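Local coordinates for protein mariner Mos1 transposase (Drosophila mauritiana, PDB 4MDB) that mediates cut-and-paste transposition of the Mos1 element, using two divalent metal ions in its catalytic domain to cut and rejoin DNA, at residues D36-N44 with L175-V186; L167-L175 with W189-K197. The protein carries 1 engineered substitution. One frame throughout, in Å; residues are numbered along the deposited sequence.

Overall arrangement
Both contacts lie in the RNase H-like catalytic domain, on the same side of the chain's centre, with their own centres about 12 Å apart. Their segments alternate along the chain: 36-44 on strand 32-42 comes first, then 167-175, then 175-186, then 189-197. Leu-175 belongs to both contacts, and both draw on helix 183-196, the start of which meets the strand in contact 1 while its later turns pair with helix 162-175 in contact 2. The packing is continuous, since Phe-180 CZ lies 3.5 Å from Trp-189 CG. Strand 32-42 also delivers Asp-36 to the magnesium ions, so the metal-binding strand and the helices covering it form one packed unit.

Contact 1. Residues D36-N44 with L175-V186; sequences DEKWIFFVN and LAEQRFDSYESV. Unlike the reference sequence in segment 36-44: Asn-44 (reference Ser). With MG (magnesium ion), chain D; MG (magnesium ion), chain C; RLT (N-(4-fluorobenzyl)-5-hydroxy-1-methyl-2-(1-methyl-1-{[(5-methyl-1,3,4-oxadiazol-2-yl)carbonyl]amino}ethyl)-6-oxo-1,6-di hydropyrimidine-4-carboxamide), chain B.
In the RNase H-like core, strand 32-42, which carries the metal ligand Asp-36, is covered from Lys-38 onward by Leu-175, the loop around Phe-180 and the first turn of the helix beginning at Tyr-183. Ile-40 and Phe-42 carry most of this contact. Ile-40 has CG1 beside its backbone N (chi1 -57°), which sends CD1 tip to tip against Val-186 CG1 at 3.8 Å, while CG2 reaches Phe-180 CD2 at 4.1 Å and approaches Leu-175 CD2. The Phe-180 ring is gripped within its own segment, with Val-186 CG2 over one face and Gln-178 CB over the opposite one, and Phe-41 O stands at its edge. Phe-42 CB lies 3.6 Å from Phe-180 CB and 3.4 Å from Phe-180 O; Tyr-183 N lies over one face of the Phe-42 ring, at a longer distance. The backbones are joined by a single weak hydrogen bond, Val-43 N to Phe-180 O, 3.5 Å long and bent to 121°; packing therefore dominates. Ser-182 N-caps the helix, its OG accepting from Ser-185 N at 3.0 Å, and Ser-185 OG donates back to Ser-182 O.

Farther back along the strand, Asp-36 bridges two magnesium ions, OD1 to one at 2.1 Å and OD2 to the other at 1.9 Å. Asp-129 and Asp-164 each bind one of these ions, and raltegravir's OAH spans both. Glu-37 O accepts from two metal-bound waters. An aspartate on the first strand, joined by two others around a metal pair, is the DDD signature of this RNase H-fold recombinase.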
loop_
_atom_site.group_PDB
_atom_site.type_symbol
_atom_site.label_atom_id
_atom_site.label_comp_id
_atom_site.label_asym_id
_atom_site.label_seq_id
_atom_site.Cartn_x
_atom_site.Cartn_y
_atom_site.Cartn_z
ATOM N N ASP A 36 1.136 -0.811 2.744
ATOM C CA ASP A 36 1.556 -2.240 2.928
ATOM C C ASP A 36 2.749 -2.223 3.914
ATOM O O ASP A 36 3.397 -1.192 4.189
ATOM C CB ASP A 36 2.028 -2.835 1.606
ATOM C CG ASP A 36 2.189 -4.350 1.623
ATOM O OD1 ASP A 36 1.413 -4.985 2.344
ATOM O OD2 ASP A 36 3.103 -4.753 0.838
ATOM N N GLU A 37 3.047 -3.430 4.420
ATOM C CA GLU A 37 4.108 -3.697 5.374
ATOM C C GLU A 37 5.253 -4.430 4.682
ATOM O O GLU A 37 5.031 -5.280 3.822
ATOM C CB GLU A 37 3.525 -4.584 6.490
ATOM C CG GLU A 37 2.419 -3.962 7.308
ATOM C CD GLU A 37 0.977 -4.273 6.827
ATOM O OE1 GLU A 37 0.020 -4.099 7.654
ATOM O OE2 GLU A 37 0.828 -4.677 5.640
ATOM N N LYS A 38 6.472 -4.146 5.090
ATOM C CA LYS A 38 7.687 -4.875 4.646
ATOM C C LYS A 38 8.718 -4.958 5.774
ATOM O O LYS A 38 8.932 -3.982 6.474
ATOM C CB LYS A 38 8.313 -4.134 3.466
ATOM C CG LYS A 38 9.646 -4.637 2.959
ATOM C CD LYS A 38 10.018 -3.989 1.653
ATOM C CE LYS A 38 11.377 -4.456 1.123
ATOM N NZ LYS A 38 11.384 -5.936 0.885
ATOM N N TRP A 39 9.374 -6.098 5.927
ATOM C CA TRP A 39 10.458 -6.223 6.868
ATOM C C TRP A 39 11.719 -5.562 6.356
ATOM O O TRP A 39 12.077 -5.715 5.197
ATOM C CB TRP A 39 10.772 -7.739 7.104
ATOM C CG TRP A 39 9.789 -8.565 7.877
ATOM C CD1 TRP A 39 9.044 -9.617 7.387
ATOM C CD2 TRP A 39 9.480 -8.457 9.272
ATOM N NE1 TRP A 39 8.281 -10.163 8.417
ATOM C CE2 TRP A 39 8.525 -9.472 9.575
ATOM C CE3 TRP A 39 9.893 -7.586 10.303
ATOM C CZ2 TRP A 39 8.012 -9.654 10.877
ATOM C CZ3 TRP A 39 9.353 -7.750 11.597
ATOM C CH2 TRP A 39 8.438 -8.789 11.869
ATOM N N ILE A 40 12.449 -4.892 7.252
ATOM C CA ILE A 40 13.740 -4.331 6.962
ATOM C C ILE A 40 14.667 -4.904 8.069
ATOM O O ILE A 40 14.283 -4.969 9.257
ATOM C CB ILE A 40 13.798 -2.799 7.001
ATOM C CG1 ILE A 40 12.761 -2.185 6.022
ATOM C CG2 ILE A 40 15.270 -2.404 6.736
ATOM C CD1 ILE A 40 12.743 -0.674 6.088
ATOM N N PHE A 41 15.812 -5.414 7.628
ATOM C CA PHE A 41 16.743 -6.184 8.469
ATOM C C PHE A 41 17.946 -5.324 8.902
ATOM O O PHE A 41 18.373 -4.446 8.157
ATOM C CB PHE A 41 17.257 -7.431 7.719
ATOM C CG PHE A 41 16.152 -8.349 7.243
ATOM C CD1 PHE A 41 15.488 -8.101 6.033
ATOM C CD2 PHE A 41 15.735 -9.431 8.014
ATOM C CE1 PHE A 41 14.450 -8.937 5.598
ATOM C CE2 PHE A 41 14.704 -10.259 7.581
ATOM C CZ PHE A 41 14.056 -10.006 6.383
ATOM N N PHE A 42 18.472 -5.594 10.099
ATOM C CA PHE A 42 19.637 -4.873 10.653
ATOM C C PHE A 42 20.323 -5.701 11.733
ATOM O O PHE A 42 19.655 -6.170 12.657
ATOM C CB PHE A 42 19.223 -3.479 11.203
ATOM C CG PHE A 42 18.485 -3.500 12.527
ATOM C CD1 PHE A 42 19.196 -3.487 13.737
ATOM C CD2 PHE A 42 17.092 -3.493 12.571
ATOM C CE1 PHE A 42 18.531 -3.507 14.955
ATOM C CE2 PHE A 42 16.421 -3.500 13.784
ATOM C CZ PHE A 42 17.144 -3.503 14.973
ATOM N N VAL A 43 21.636 -5.863 11.616
ATOM C CA VAL A 43 22.372 -6.654 12.593
ATOM C C VAL A 43 22.868 -5.856 13.800
ATOM O O VAL A 43 23.296 -4.693 13.683
ATOM C CB VAL A 43 23.500 -7.479 11.969
ATOM C CG1 VAL A 43 23.903 -8.622 12.880
ATOM C CG2 VAL A 43 23.085 -8.052 10.640
ATOM N N ASN A 44 22.779 -6.509 14.958
ATOM C CA ASN A 44 23.330 -6.044 16.235
ATOM C C ASN A 44 24.838 -6.205 16.201
ATOM O O ASN A 44 25.401 -6.642 15.198
ATOM C CB ASN A 44 22.790 -6.863 17.415
ATOM C CG ASN A 44 21.637 -6.197 18.145
ATOM O OD1 ASN A 44 20.836 -5.515 17.548
ATOM N ND2 ASN A 44 21.541 -6.430 19.446
ATOM N N LEU A 175 17.927 -0.820 -0.583
ATOM C CA LEU A 175 18.112 -1.444 0.694
ATOM C C LEU A 175 19.225 -2.457 0.655
ATOM O O LEU A 175 19.923 -2.634 1.644
ATOM C CB LEU A 175 16.875 -2.133 1.255
ATOM C CG LEU A 175 15.845 -1.159 1.789
ATOM C CD1 LEU A 175 14.553 -1.914 2.016
ATOM C CD2 LEU A 175 16.267 -0.552 3.125
ATOM N N ALA A 176 19.381 -3.124 -0.481
ATOM C CA ALA A 176 20.293 -4.263 -0.541
ATOM C C ALA A 176 21.731 -3.804 -0.393
ATOM O O ALA A 176 22.604 -4.616 -0.138
ATOM C CB ALA A 176 20.107 -5.013 -1.851
ATOM N N GLU A 177 21.981 -2.532 -0.624
ATOM C CA GLU A 177 23.292 -1.950 -0.415
ATOM C C GLU A 177 23.531 -1.384 1.014
ATOM O O GLU A 177 24.639 -0.984 1.297
ATOM C CB GLU A 177 23.527 -0.860 -1.474
ATOM C CG GLU A 177 23.591 -1.412 -2.907
ATOM C CD GLU A 177 24.842 -2.270 -3.148
ATOM O OE1 GLU A 177 25.964 -1.700 -3.212
ATOM O OE2 GLU A 177 24.726 -3.513 -3.260
ATOM N N GLN A 178 22.516 -1.365 1.894
ATOM C CA GLN A 178 22.634 -0.855 3.256
ATOM C C GLN A 178 22.963 -1.965 4.232
ATOM O O GLN A 178 22.569 -3.091 4.014
ATOM C CB GLN A 178 21.341 -0.143 3.699
ATOM C CG GLN A 178 21.027 1.069 2.837
ATOM C CD GLN A 178 22.116 2.156 2.907
ATOM O OE1 GLN A 178 22.673 2.478 3.989
ATOM N NE2 GLN A 178 22.410 2.733 1.775
ATOM N N ARG A 179 23.739 -1.639 5.281
ATOM C CA ARG A 179 23.912 -2.511 6.445
ATOM C C ARG A 179 23.623 -1.694 7.694
ATOM O O ARG A 179 24.508 -1.047 8.343
ATOM C CB ARG A 179 25.304 -3.140 6.479
ATOM C CG ARG A 179 25.615 -4.013 5.267
ATOM C CD ARG A 179 24.759 -5.295 5.254
ATOM N NE ARG A 179 25.174 -6.231 4.193
ATOM C CZ ARG A 179 24.713 -6.234 2.940
ATOM N NH1 ARG A 179 23.787 -5.367 2.550
ATOM N NH2 ARG A 179 25.190 -7.108 2.055
ATOM N N PHE A 180 22.353 -1.712 8.030
ATOM C CA PHE A 180 21.856 -0.924 9.118
ATOM C C PHE A 180 22.327 -1.412 10.495
ATOM O O PHE A 180 22.509 -2.606 10.747
ATOM C CB PHE A 180 20.342 -0.831 9.054
ATOM C CG PHE A 180 19.835 -0.055 7.861
ATOM C CD1 PHE A 180 20.242 1.254 7.610
ATOM C CD2 PHE A 180 18.919 -0.637 6.994
ATOM C CE1 PHE A 180 19.748 1.955 6.542
ATOM C CE2 PHE A 180 18.419 0.075 5.927
ATOM C CZ PHE A 180 18.842 1.354 5.672
ATOM N N ASP A 181 22.539 -0.417 11.347
ATOM C CA ASP A 181 23.161 -0.584 12.642
ATOM C C ASP A 181 22.101 -0.477 13.688
ATOM O O ASP A 181 22.110 -1.196 14.665
ATOM C CB ASP A 181 24.184 0.547 12.842
ATOM C CG ASP A 181 25.329 0.155 13.742
ATOM O OD1 ASP A 181 25.787 -1.009 13.677
ATOM O OD2 ASP A 181 25.790 1.038 14.493
ATOM N N SER A 182 21.191 0.460 13.483
ATOM C CA SER A 182 20.221 0.804 14.499
ATOM C C SER A 182 18.840 1.001 13.896
ATOM O O SER A 182 18.666 1.327 12.709
ATOM C CB SER A 182 20.647 2.084 15.232
ATOM O OG SER A 182 20.611 3.238 14.386
ATOM N N TYR A 183 17.852 0.813 14.735
ATOM C CA TYR A 183 16.521 1.112 14.343
ATOM C C TYR A 183 16.499 2.572 13.768
ATOM O O TYR A 183 15.846 2.831 12.740
ATOM C CB TYR A 183 15.581 0.819 15.527
ATOM C CG TYR A 183 14.256 1.441 15.380
ATOM C CD1 TYR A 183 14.127 2.825 15.496
ATOM C CD2 TYR A 183 13.115 0.677 15.119
ATOM C CE1 TYR A 183 12.900 3.444 15.356
ATOM C CE2 TYR A 183 11.872 1.289 15.009
ATOM C CZ TYR A 183 11.777 2.673 15.101
ATOM O OH TYR A 183 10.579 3.348 14.976
ATOM N N GLU A 184 17.281 3.511 14.338
ATOM C CA GLU A 184 17.191 4.907 13.873
ATOM C C GLU A 184 18.012 5.235 12.615
ATOM O O GLU A 184 17.777 6.254 11.966
ATOM C CB GLU A 184 17.426 5.922 15.012
ATOM C CG GLU A 184 18.329 5.453 16.133
ATOM C CD GLU A 184 17.673 4.442 17.049
ATOM O OE1 GLU A 184 16.542 4.712 17.530
ATOM O OE2 GLU A 184 18.297 3.382 17.293
ATOM N N SER A 185 18.939 4.377 12.228
ATOM C CA SER A 185 19.573 4.568 10.942
ATOM C C SER A 185 18.514 4.235 9.884
ATOM O O SER A 185 18.427 4.911 8.870
ATOM C CB SER A 185 20.822 3.715 10.719
ATOM O OG SER A 185 20.646 2.406 11.229
ATOM N N VAL A 186 17.737 3.186 10.136
ATOM C CA VAL A 186 16.653 2.846 9.187
ATOM C C VAL A 186 15.696 4.029 9.000
ATOM O O VAL A 186 15.398 4.430 7.880
ATOM C CB VAL A 186 15.916 1.577 9.623
ATOM C CG1 VAL A 186 14.803 1.200 8.626
ATOM C CG2 VAL A 186 16.861 0.407 9.786
HETATM MG MG MG D . 1.262 -7.045 2.554
HETATM MG MG MG C . 3.820 -6.375 0.064
HETATM C CAA RLT B . -3.344 -14.684 0.388
HETATM C CAB RLT B . 5.107 -10.414 -1.711
HETATM C CAC RLT B . 3.488 -12.994 -1.987
HETATM C CAD RLT B . 4.985 -13.114 0.318
HETATM O OAE RLT B . 0.888 -9.041 2.810
HETATM O OAF RLT B . 0.677 -12.664 -0.956
HETATM O OAG RLT B . 4.386 -8.194 -0.855
HETATM O OAH RLT B . 2.504 -7.658 0.961
HETATM F FAI RLT B . -4.914 -13.200 2.007
HETATM C CAJ RLT B . -3.111 -11.627 1.997
HETATM C CAK RLT B . -3.058 -13.481 3.502
HETATM C CAL RLT B . -1.862 -11.196 2.490
HETATM C CAM RLT B . -1.817 -13.060 4.000
HETATM C CAN RLT B . 0.148 -11.511 4.059
HETATM N NAO RLT B . -1.228 -15.598 1.709
HETATM N NAP RLT B . 0.137 -15.236 1.552
HETATM N NAQ RLT B . 2.440 -11.425 0.863
HETATM N NAR RLT B . 1.025 -11.339 2.894
HETATM N NAS RLT B . 2.461 -13.672 0.169
HETATM O OAT RLT B . -1.117 -14.033 0.095
HETATM C CAU RLT B . 1.208 -10.101 2.344
HETATM C CAV RLT B . 1.148 -13.457 -0.124
HETATM C CAW RLT B . -1.914 -14.846 0.809
HETATM C CAX RLT B . -3.716 -12.781 2.503
HETATM C CAY RLT B . -1.202 -11.917 3.513
HETATM C CAZ RLT B . 2.770 -8.953 0.738
HETATM C CBA RLT B . 0.136 -14.277 0.588
HETATM C CBB RLT B . 2.106 -10.135 1.256
HETATM C CBC RLT B . 3.374 -11.616 -0.105
HETATM C CBD RLT B . 3.735 -9.142 -0.316
HETATM N NBE RLT B . 4.035 -10.469 -0.668
HETATM C CBF RLT B . 3.650 -13.162 -0.477
HETATM O O HOH W 1 5.378 -6.441 1.389
HETATM O O HOH W 2 0.160 -6.795 4.298
HETATM O O HOH W 3 2.938 -7.073 3.812
#

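Contact 2. Residues L167-L175 with W189-K197; sequences LFASMGHAL and WLDEWFAAK
Met-171 (chi1 -166°) and Trp-193 (chi1 -175°), with Trp-189 alike, turn their CG atoms away from the backbone N, which carries the thioether and both indoles into the interface between helices 162-175 and 183-196. Met-171 then bends at its last torsion, so its methyl CE reaches Phe-194 CE1 at 3.5 Å while SD meets Leu-190 CD2. Its CB sits over the six-membered ring of Trp-193, 4.0 Å from the centroid, as a CH-pi contact; SD lies above that ring at a greater distance, a Met-aromatic contact. The fit is reciprocal knobs-into-holes: Met-171 enters the hole formed by Trp-189, Leu-190, Trp-193 and Phe-194, and Trp-193 that of Leu-167, Ser-170, Met-171 and Ala-174.

Trp-189 is held differently. Leu-175 CD2 stands over its six-membered ring, 3.9 Å from the centroid, whereas Ala-174 CB and Met-171 CG abut the ring edge, the former 3.5 Å from Trp-189 CZ2. At the other end of the interface Lys-197 sets CE over the Trp-193 face opposite Met-171, toward the rim, and donates from NZ to Ser-170 OG at 3.1 Å. Leu-167 CD1 comes to the same indole at its edge, 3.8 Å from Trp-193 CZ3.

These large side chains suit an axis separation of 11.9 Å, with the helix segments running at 127° to each other. On the side toward the sheet, Met-171 and Leu-190 both touch Leu-73 of strand 69-78 and Leu-190 also Ile-40 of strand 32-42, while Phe-201 and Tyr-202 of helix 199-207 adjoin the Leu-167 and Lys-197 end.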
loop_
_atom_site.group_PDB
_atom_site.type_symbol
_atom_site.label_atom_id
_atom_site.label_comp_id
_atom_site.label_asym_id
_atom_site.label_seq_id
_atom_site.Cartn_x
_atom_site.Cartn_y
_atom_site.Cartn_z
ATOM N N LEU A 167 6.710 0.838 -5.072
ATOM C CA LEU A 167 7.426 1.480 -3.980
ATOM C C LEU A 167 8.509 0.580 -3.414
ATOM O O LEU A 167 9.708 0.976 -3.385
ATOM C CB LEU A 167 6.442 1.902 -2.879
ATOM C CG LEU A 167 7.148 2.619 -1.711
ATOM C CD1 LEU A 167 7.586 3.979 -2.168
ATOM C CD2 LEU A 167 6.201 2.787 -0.550
ATOM N N PHE A 168 8.136 -0.603 -2.985
ATOM C CA PHE A 168 9.093 -1.565 -2.347
ATOM C C PHE A 168 10.005 -2.189 -3.410
ATOM O O PHE A 168 11.129 -2.530 -3.086
ATOM C CB PHE A 168 8.369 -2.642 -1.629
ATOM C CG PHE A 168 7.626 -2.198 -0.375
ATOM C CD1 PHE A 168 7.976 -1.005 0.358
ATOM C CD2 PHE A 168 6.576 -2.919 0.058
ATOM C CE1 PHE A 168 7.277 -0.663 1.469
ATOM C CE2 PHE A 168 5.854 -2.564 1.165
ATOM C CZ PHE A 168 6.229 -1.411 1.910
ATOM N N ALA A 169 9.581 -2.296 -4.657
ATOM C CA ALA A 169 10.420 -2.742 -5.795
ATOM C C ALA A 169 11.636 -1.810 -5.919
ATOM O O ALA A 169 12.791 -2.247 -5.865
ATOM C CB ALA A 169 9.620 -2.753 -7.078
ATOM N N SER A 170 11.388 -0.514 -5.937
ATOM C CA SER A 170 12.467 0.522 -5.987
ATOM C C SER A 170 13.281 0.495 -4.709
ATOM O O SER A 170 14.524 0.538 -4.753
ATOM C CB SER A 170 11.848 1.904 -6.104
ATOM O OG SER A 170 12.844 2.864 -6.350
ATOM N N MET A 171 12.608 0.434 -3.572
ATOM C CA MET A 171 13.255 0.526 -2.215
ATOM C C MET A 171 14.129 -0.685 -1.977
ATOM O O MET A 171 15.235 -0.594 -1.475
ATOM C CB MET A 171 12.218 0.562 -1.123
ATOM C CG MET A 171 12.753 0.984 0.251
ATOM S SD MET A 171 11.638 0.702 1.588
ATOM C CE MET A 171 10.479 2.018 1.172
ATOM N N GLY A 172 13.642 -1.841 -2.384
ATOM C CA GLY A 172 14.427 -3.050 -2.162
ATOM C C GLY A 172 15.793 -3.074 -2.811
ATOM O O GLY A 172 16.768 -3.588 -2.223
ATOM N N HIS A 173 15.907 -2.491 -4.002
ATOM C CA HIS A 173 17.222 -2.372 -4.628
ATOM C C HIS A 173 18.179 -1.504 -3.848
ATOM O O HIS A 173 19.365 -1.841 -3.694
ATOM C CB HIS A 173 17.100 -1.917 -6.091
ATOM C CG HIS A 173 16.192 -2.781 -6.897
ATOM N ND1 HIS A 173 16.326 -4.160 -6.951
ATOM C CD2 HIS A 173 15.107 -2.484 -7.655
ATOM C CE1 HIS A 173 15.402 -4.662 -7.750
ATOM N NE2 HIS A 173 14.647 -3.667 -8.179
ATOM N N ALA A 174 17.684 -0.402 -3.313
ATOM C CA ALA A 174 18.542 0.493 -2.544
ATOM C C ALA A 174 18.883 -0.127 -1.189
ATOM O O ALA A 174 19.996 -0.012 -0.708
ATOM C CB ALA A 174 17.865 1.822 -2.350
ATOM N N LEU A 175 17.927 -0.820 -0.583
ATOM C CA LEU A 175 18.112 -1.444 0.694
ATOM C C LEU A 175 19.225 -2.457 0.655
ATOM O O LEU A 175 19.923 -2.634 1.644
ATOM C CB LEU A 175 16.875 -2.133 1.255
ATOM C CG LEU A 175 15.845 -1.159 1.789
ATOM C CD1 LEU A 175 14.553 -1.914 2.016
ATOM C CD2 LEU A 175 16.267 -0.552 3.125
ATOM N N TRP A 189 17.378 6.720 6.954
ATOM C CA TRP A 189 17.507 6.288 5.576
ATOM C C TRP A 189 16.128 6.407 4.880
ATOM O O TRP A 189 16.024 6.951 3.765
ATOM C CB TRP A 189 18.029 4.857 5.498
ATOM C CG TRP A 189 18.284 4.477 4.148
ATOM C CD1 TRP A 189 19.398 4.731 3.429
ATOM C CD2 TRP A 189 17.385 3.779 3.271
ATOM N NE1 TRP A 189 19.257 4.250 2.168
ATOM C CE2 TRP A 189 18.022 3.668 2.040
ATOM C CE3 TRP A 189 16.091 3.295 3.401
ATOM C CZ2 TRP A 189 17.430 3.048 0.953
ATOM C CZ3 TRP A 189 15.494 2.697 2.277
ATOM C CH2 TRP A 189 16.140 2.581 1.120
ATOM N N LEU A 190 15.079 5.968 5.572
ATOM C CA LEU A 190 13.724 6.059 4.925
ATOM C C LEU A 190 13.270 7.483 4.739
ATOM O O LEU A 190 12.763 7.824 3.690
ATOM C CB LEU A 190 12.674 5.259 5.698
ATOM C CG LEU A 190 12.816 3.767 5.780
ATOM C CD1 LEU A 190 12.007 3.279 6.920
ATOM C CD2 LEU A 190 12.363 3.103 4.502
ATOM N N ASP A 191 13.424 8.330 5.758
ATOM C CA ASP A 191 13.129 9.765 5.602
ATOM C C ASP A 191 13.790 10.348 4.398
ATOM O O ASP A 191 13.124 10.977 3.572
ATOM C CB ASP A 191 13.520 10.573 6.854
ATOM C CG ASP A 191 12.613 10.305 8.011
ATOM O OD1 ASP A 191 11.458 9.840 7.789
ATOM O OD2 ASP A 191 13.054 10.530 9.170
ATOM N N GLU A 192 15.080 10.116 4.238
ATOM C CA GLU A 192 15.812 10.670 3.091
ATOM C C GLU A 192 15.382 10.078 1.739
ATOM O O GLU A 192 15.277 10.779 0.750
ATOM C CB GLU A 192 17.339 10.483 3.183
ATOM C CG GLU A 192 18.089 11.241 4.258
ATOM C CD GLU A 192 19.596 10.998 4.163
ATOM O OE1 GLU A 192 20.158 11.127 3.040
ATOM O OE2 GLU A 192 20.221 10.671 5.205
ATOM N N TRP A 193 15.147 8.774 1.740
ATOM C CA TRP A 193 14.897 8.030 0.531
ATOM C C TRP A 193 13.510 8.447 0.060
ATOM O O TRP A 193 13.311 8.750 -1.105
ATOM C CB TRP A 193 14.971 6.493 0.792
ATOM C CG TRP A 193 14.819 5.663 -0.503
ATOM C CD1 TRP A 193 15.803 5.346 -1.423
ATOM C CD2 TRP A 193 13.597 5.120 -1.044
ATOM N NE1 TRP A 193 15.257 4.663 -2.476
ATOM C CE2 TRP A 193 13.910 4.522 -2.274
ATOM C CE3 TRP A 193 12.274 5.132 -0.621
ATOM C CZ2 TRP A 193 12.942 3.851 -3.057
ATOM C CZ3 TRP A 193 11.308 4.531 -1.446
ATOM C CH2 TRP A 193 11.665 3.879 -2.600
ATOM N N PHE A 194 12.565 8.484 0.968
ATOM C CA PHE A 194 11.196 8.926 0.576
ATOM C C PHE A 194 11.194 10.346 -0.010
ATOM O O PHE A 194 10.542 10.662 -1.008
ATOM C CB PHE A 194 10.206 8.842 1.746
ATOM C CG PHE A 194 9.816 7.428 2.171
ATOM C CD1 PHE A 194 9.540 6.427 1.231
ATOM C CD2 PHE A 194 9.613 7.145 3.500
ATOM C CE1 PHE A 194 9.153 5.169 1.660
ATOM C CE2 PHE A 194 9.236 5.868 3.942
ATOM C CZ PHE A 194 8.994 4.898 3.019
ATOM N N ALA A 195 12.011 11.204 0.583
ATOM C CA ALA A 195 11.921 12.640 0.301
ATOM C C ALA A 195 12.672 12.971 -0.959
ATOM O O ALA A 195 12.356 13.943 -1.665
ATOM C CB ALA A 195 12.513 13.383 1.477
ATOM N N ALA A 196 13.617 12.118 -1.296
ATOM C CA ALA A 196 14.433 12.279 -2.487
ATOM C C ALA A 196 13.730 11.910 -3.796
ATOM O O ALA A 196 14.151 12.323 -4.865
ATOM C CB ALA A 196 15.750 11.516 -2.366
ATOM N N LYS A 197 12.677 11.094 -3.709
ATOM C CA LYS A 197 11.858 10.779 -4.868
ATOM C C LYS A 197 11.007 11.960 -5.164
ATOM O O LYS A 197 10.357 12.469 -4.247
ATOM C CB LYS A 197 10.872 9.629 -4.513
ATOM C CG LYS A 197 11.611 8.339 -4.256
ATOM C CD LYS A 197 12.326 7.824 -5.475
ATOM C CE LYS A 197 12.675 6.349 -5.280
ATOM N NZ LYS A 197 13.588 5.856 -6.339
#